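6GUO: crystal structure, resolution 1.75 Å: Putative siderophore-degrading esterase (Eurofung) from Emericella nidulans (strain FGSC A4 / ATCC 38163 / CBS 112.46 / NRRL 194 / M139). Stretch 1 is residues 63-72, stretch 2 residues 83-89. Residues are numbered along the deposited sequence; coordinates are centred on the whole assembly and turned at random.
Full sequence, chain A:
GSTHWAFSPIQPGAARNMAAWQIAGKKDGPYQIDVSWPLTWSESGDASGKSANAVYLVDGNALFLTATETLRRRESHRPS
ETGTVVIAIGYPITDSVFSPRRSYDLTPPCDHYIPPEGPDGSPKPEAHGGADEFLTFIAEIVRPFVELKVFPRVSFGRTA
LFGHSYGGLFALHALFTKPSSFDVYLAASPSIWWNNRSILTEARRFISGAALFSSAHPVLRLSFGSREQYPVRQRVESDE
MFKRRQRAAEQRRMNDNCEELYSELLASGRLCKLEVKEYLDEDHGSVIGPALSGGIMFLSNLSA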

ATOM      1  N   LEU A  63      -9.267   1.419   0.200  1.00 13.28           N
ATOM      2  CA  LEU A  63      -8.365   0.732  -0.744  1.00 13.63           C
ATOM      3  C   LEU A  63      -7.959   1.506  -1.997  1.00 13.76           C
ATOM      4  O   LEU A  63      -6.959   1.156  -2.634  1.00 15.25           O
ATOM      5  N   PHE A  64      -8.728   2.533  -2.351  1.00 13.61           N
ATOM      6  CA  PHE A  64      -8.562   3.277  -3.600  1.00 14.21           C
ATOM      7  C   PHE A  64      -7.150   3.800  -3.815  1.00 14.61           C
ATOM      8  O   PHE A  64      -6.547   3.566  -4.858  1.00 15.97           O
ATOM      9  N   LEU A  65      -6.634   4.504  -2.815  1.00 14.73           N
ATOM     10  CA  LEU A  65      -5.344   5.178  -2.938  1.00 14.78           C
ATOM     11  C   LEU A  65      -4.180   4.187  -3.046  1.00 14.62           C
ATOM     12  O   LEU A  65      -3.252   4.414  -3.823  1.00 16.24           O
ATOM     13  N   THR A  66      -4.256   3.083  -2.304  1.00 14.24           N
ATOM     14  CA  THR A  66      -3.221   2.043  -2.323  1.00 14.80           C
ATOM     15  C   THR A  66      -3.199   1.360  -3.680  1.00 13.72           C
ATOM     16  O   THR A  66      -2.136   1.161  -4.248  1.00 14.96           O
ATOM     17  N   ALA A  67      -4.373   1.001  -4.195  1.00 13.37           N
ATOM     18  CA  ALA A  67      -4.458   0.384  -5.521  1.00 12.97           C
ATOM     19  C   ALA A  67      -3.919   1.338  -6.590  1.00 13.62           C
ATOM     20  O   ALA A  67      -3.130   0.941  -7.447  1.00 14.87           O
ATOM     21  N   THR A  68      -4.333   2.601  -6.513  1.00 13.48           N
ATOM     22  CA  THR A  68      -3.901   3.623  -7.465  1.00 13.83           C
ATOM     23  C   THR A  68      -2.374   3.741  -7.507  1.00 13.99           C
ATOM     24  O   THR A  68      -1.762   3.679  -8.579  1.00 14.68           O
ATOM     25  N   GLU A  69      -1.762   3.887  -6.339  1.00 14.00           N
ATOM     26  CA  GLU A  69      -0.320   4.108  -6.292  1.00 14.16           C
ATOM     27  C   GLU A  69       0.492   2.870  -6.661  1.00 14.69           C
ATOM     28  O   GLU A  69       1.520   2.993  -7.324  1.00 15.78           O
ATOM     29  N   THR A  70       0.039   1.689  -6.239  1.00 14.99           N
ATOM     30  CA  THR A  70       0.694   0.445  -6.632  1.00 15.06           C
ATOM     31  C   THR A  70       0.760   0.323  -8.153  1.00 14.12           C
ATOM     32  O   THR A  70       1.808  -0.014  -8.709  1.00 13.85           O
ATOM     33  N   LEU A  71      -0.355   0.613  -8.820  1.00 14.37           N
ATOM     34  CA  LEU A  71      -0.400   0.586 -10.284  1.00 14.08           C
ATOM     35  C   LEU A  71       0.512   1.640 -10.914  1.00 14.42           C
ATOM     36  O   LEU A  71       1.206   1.355 -11.884  1.00 15.29           O
ATOM     37  N   ARG A  72       0.537   2.841 -10.343  1.00 14.47           N
ATOM     38  CA  ARG A  72       1.345   3.925 -10.902  1.00 15.30           C
ATOM     39  C   ARG A  72       2.848   3.665 -10.774  1.00 15.35           C
ATOM     40  O   ARG A  72       3.599   4.016 -11.677  1.00 16.28           O
ATOM     41  N   GLY A  83      -2.313  -0.069 -19.197  1.00 16.45           N
ATOM     42  CA  GLY A  83      -2.716   0.743 -18.055  1.00 15.94           C
ATOM     43  C   GLY A  83      -3.973   0.190 -17.411  1.00 16.01           C
ATOM     44  O   GLY A  83      -4.759  -0.506 -18.063  1.00 16.60           O
ATOM     45  N   THR A  84      -4.159   0.495 -16.132  1.00 15.58           N
ATOM     46  CA  THR A  84      -5.294  -0.006 -15.374  1.00 15.26           C
ATOM     47  C   THR A  84      -6.059   1.144 -14.738  1.00 14.40           C
ATOM     48  O   THR A  84      -5.473   2.023 -14.105  1.00 15.45           O
ATOM     49  N   VAL A  85      -7.375   1.129 -14.933  1.00 13.94           N
ATOM     50  CA  VAL A  85      -8.287   2.053 -14.269  1.00 13.49           C
ATOM     51  C   VAL A  85      -8.729   1.421 -12.949  1.00 13.20           C
ATOM     52  O   VAL A  85      -9.057   0.236 -12.906  1.00 13.38           O
ATOM     53  N   VAL A  86      -8.731   2.216 -11.878  1.00 12.88           N
ATOM     54  CA  VAL A  86      -9.198   1.775 -10.565  1.00 12.63           C
ATOM     55  C   VAL A  86     -10.577   2.370 -10.342  1.00 13.20           C
ATOM     56  O   VAL A  86     -10.772   3.571 -10.534  1.00 13.68           O
ATOM     57  N   ILE A  87     -11.515   1.513  -9.950  1.00 13.00           N
ATOM     58  CA  ILE A  87     -12.874   1.912  -9.607  1.00 12.91           C
ATOM     59  C   ILE A  87     -13.162   1.417  -8.194  1.00 13.20           C
ATOM     60  O   ILE A  87     -13.315   0.218  -7.961  1.00 13.71           O
ATOM     61  N   ALA A  88     -13.213   2.352  -7.248  1.00 13.37           N
ATOM     62  CA  ALA A  88     -13.442   2.035  -5.852  1.00 13.73           C
ATOM     63  C   ALA A  88     -14.885   2.359  -5.523  1.00 14.65           C
ATOM     64  O   ALA A  88     -15.314   3.486  -5.722  1.00 16.39           O
ATOM     65  N   ILE A  89     -15.631   1.366  -5.047  1.00 15.13           N
ATOM     66  CA  ILE A  89     -17.039   1.551  -4.690  1.00 15.81           C
ATOM     67  C   ILE A  89     -17.131   1.607  -3.172  1.00 16.38           C
ATOM     68  O   ILE A  89     -16.891   0.608  -2.474  1.00 16.60           O
TER

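The helix of stretch 1 lies almost antiparallel to the strand of stretch 2, at 172° between their directions and 8.5 Å between axes at closest approach. The strand's alternation decides which of its side chains face the helix. No hydrogen bond crosses the interface; the contact is one of apolar packing.

G83 has no side chain and touches nothing of the helix. T84 points toward it, with chi1 in m. CB and OG1 of T84 lie 3.6 and 3.7 Å from CD2 of L71; the leucine methyl packs against both, and no hydrogen bond forms. V85 points away from the helix (chi1 in t).

V86 is the centre of the contact. It points toward the helix with chi1 in t, and valine suits the place because one branched carbon carries two methyls. CG1 of V86 meets F64, 3.8 Å from CD1 of F64, and CG2 of V86 meets L71, 3.4 Å from CD1 of L71. A67 and T68 lie near both methyls: CB of A67 is 4.1 Å from CG1 of V86, and OG1 of T68 is 4.0 Å from CG2 of V86. A67 also points toward the strand and brings its one methyl, CB, against V86. L71 is in the m,t rotamer; CD1 of L71 touches both V86 and T84, while CD2 of L71 reaches T84. T68 can sit beside the valine methyls because its hydroxyl, with chi1 in m, donates a hydrogen bond back to its own helix, OG1 of T68 to O of F64 at 2.8 Å.

I87 again points away. A88 returns toward the helix, where CB of A88 meets CB of F64 at 3.6 Å. Alanine fits this place, since the backbones are near: CA of A88 and CA of F64 are 5.5 Å apart. F64 leaves its helix sideways, but its t rotamer brings the ring nearer the strand, obliquely against A88 and V86. I89 is out of reach.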

ATOM      1  CB  LEU A  63      -9.024  -0.563  -1.196  1.00 13.57           C
ATOM      2  CG  LEU A  63      -9.514  -1.517  -0.108  1.00 14.13           C
ATOM      3  CD1 LEU A  63     -10.192  -2.704  -0.761  1.00 14.67           C
ATOM      4  CD2 LEU A  63      -8.366  -1.969   0.776  1.00 14.26           C
ATOM      5  CB  PHE A  64      -9.543   4.451  -3.613  1.00 14.53           C
ATOM      6  CG  PHE A  64      -9.400   5.361  -4.798  1.00 14.31           C
ATOM      7  CD1 PHE A  64      -9.694   4.912  -6.078  1.00 14.52           C
ATOM      8  CD2 PHE A  64      -9.000   6.681  -4.628  1.00 14.60           C
ATOM      9  CE1 PHE A  64      -9.585   5.758  -7.171  1.00 14.58           C
ATOM     10  CE2 PHE A  64      -8.883   7.531  -5.715  1.00 14.97           C
ATOM     11  CZ  PHE A  64      -9.180   7.069  -6.990  1.00 14.99           C
ATOM     12  CB  LEU A  65      -5.131   6.153  -1.774  1.00 15.32           C
ATOM     13  CG  LEU A  65      -6.160   7.281  -1.609  1.00 16.01           C
ATOM     14  CD1 LEU A  65      -5.873   8.077  -0.345  1.00 16.28           C
ATOM     15  CD2 LEU A  65      -6.192   8.205  -2.819  1.00 16.80           C
ATOM     16  CB  THR A  66      -3.452   0.985  -1.214  1.00 15.96           C
ATOM     17  OG1 THR A  66      -3.423   1.623   0.069  1.00 17.13           O
ATOM     18  CG2 THR A  66      -2.377  -0.119  -1.246  1.00 16.46           C
ATOM     19  CB  ALA A  67      -5.892  -0.004  -5.833  1.00 12.51           C
ATOM     20  CB  THR A  68      -4.547   4.976  -7.125  1.00 14.31           C
ATOM     21  OG1 THR A  68      -5.970   4.863  -7.286  1.00 15.51           O
ATOM     22  CG2 THR A  68      -4.007   6.102  -8.010  1.00 14.78           C
ATOM     23  CB  GLU A  69       0.103   4.627  -4.935  1.00 15.03           C
ATOM     24  CG  GLU A  69       1.458   5.304  -4.981  1.00 16.03           C
ATOM     25  CD  GLU A  69       1.687   6.142  -3.759  1.00 17.55           C
ATOM     26  OE1 GLU A  69       1.855   5.534  -2.688  1.00 19.20           O
ATOM     27  OE2 GLU A  69       1.674   7.389  -3.861  1.00 18.55           O
ATOM     28  CB  THR A  70      -0.021  -0.793  -6.053  1.00 16.22           C
ATOM     29  OG1 THR A  70      -0.178  -0.647  -4.637  1.00 17.61           O
ATOM     30  CG2 THR A  70       0.774  -2.045  -6.345  1.00 16.63           C
ATOM     31  CB  LEU A  71      -1.835   0.757 -10.797  1.00 13.61           C
ATOM     32  CG  LEU A  71      -2.703  -0.493 -10.652  1.00 13.52           C
ATOM     33  CD1 LEU A  71      -4.170  -0.112 -10.725  1.00 13.64           C
ATOM     34  CD2 LEU A  71      -2.346  -1.535 -11.707  1.00 13.51           C
ATOM     35  CB  ARG A  72       0.950   5.272 -10.306  1.00 15.73           C
ATOM     36  CG  ARG A  72      -0.391   5.722 -10.855  1.00 15.83           C
ATOM     37  CD  ARG A  72      -0.975   6.919 -10.140  1.00 15.95           C
ATOM     38  NE  ARG A  72      -2.269   7.237 -10.737  1.00 16.63           N
ATOM     39  CZ  ARG A  72      -3.005   8.316 -10.472  1.00 17.31           C
ATOM     40  NH1 ARG A  72      -2.598   9.232  -9.596  1.00 17.26           N
ATOM     41  NH2 ARG A  72      -4.170   8.479 -11.106  1.00 16.79           N
ATOM     42  CB  THR A  84      -4.852  -1.016 -14.297  1.00 15.36           C
ATOM     43  OG1 THR A  84      -4.089  -2.059 -14.911  1.00 16.81           O
ATOM     44  CG2 THR A  84      -6.053  -1.633 -13.593  1.00 15.12           C
ATOM     45  CB  VAL A  85      -9.502   2.374 -15.176  1.00 13.29           C
ATOM     46  CG1 VAL A  85     -10.564   3.189 -14.441  1.00 13.48           C
ATOM     47  CG2 VAL A  85      -9.040   3.116 -16.418  1.00 13.45           C
ATOM     48  CB  VAL A  86      -8.263   2.236  -9.429  1.00 12.69           C
ATOM     49  CG1 VAL A  86      -8.780   1.780  -8.068  1.00 13.15           C
ATOM     50  CG2 VAL A  86      -6.853   1.717  -9.658  1.00 12.79           C
ATOM     51  CB  ILE A  87     -13.903   1.349 -10.606  1.00 13.21           C
ATOM     52  CG1 ILE A  87     -13.509   1.711 -12.048  1.00 13.97           C
ATOM     53  CG2 ILE A  87     -15.295   1.884 -10.266  1.00 12.97           C
ATOM     54  CD1 ILE A  87     -12.688   0.666 -12.776  1.00 14.45           C
ATOM     55  CB  ALA A  88     -12.503   2.844  -4.978  1.00 13.83           C
ATOM     56  CB  ILE A  89     -17.957   0.456  -5.260  1.00 16.24           C
ATOM     57  CG1 ILE A  89     -17.751   0.310  -6.776  1.00 18.19           C
ATOM     58  CG2 ILE A  89     -19.423   0.792  -4.979  1.00 16.57           C
ATOM     59  CD1 ILE A  89     -16.831  -0.816  -7.170  1.00 19.18           C
TER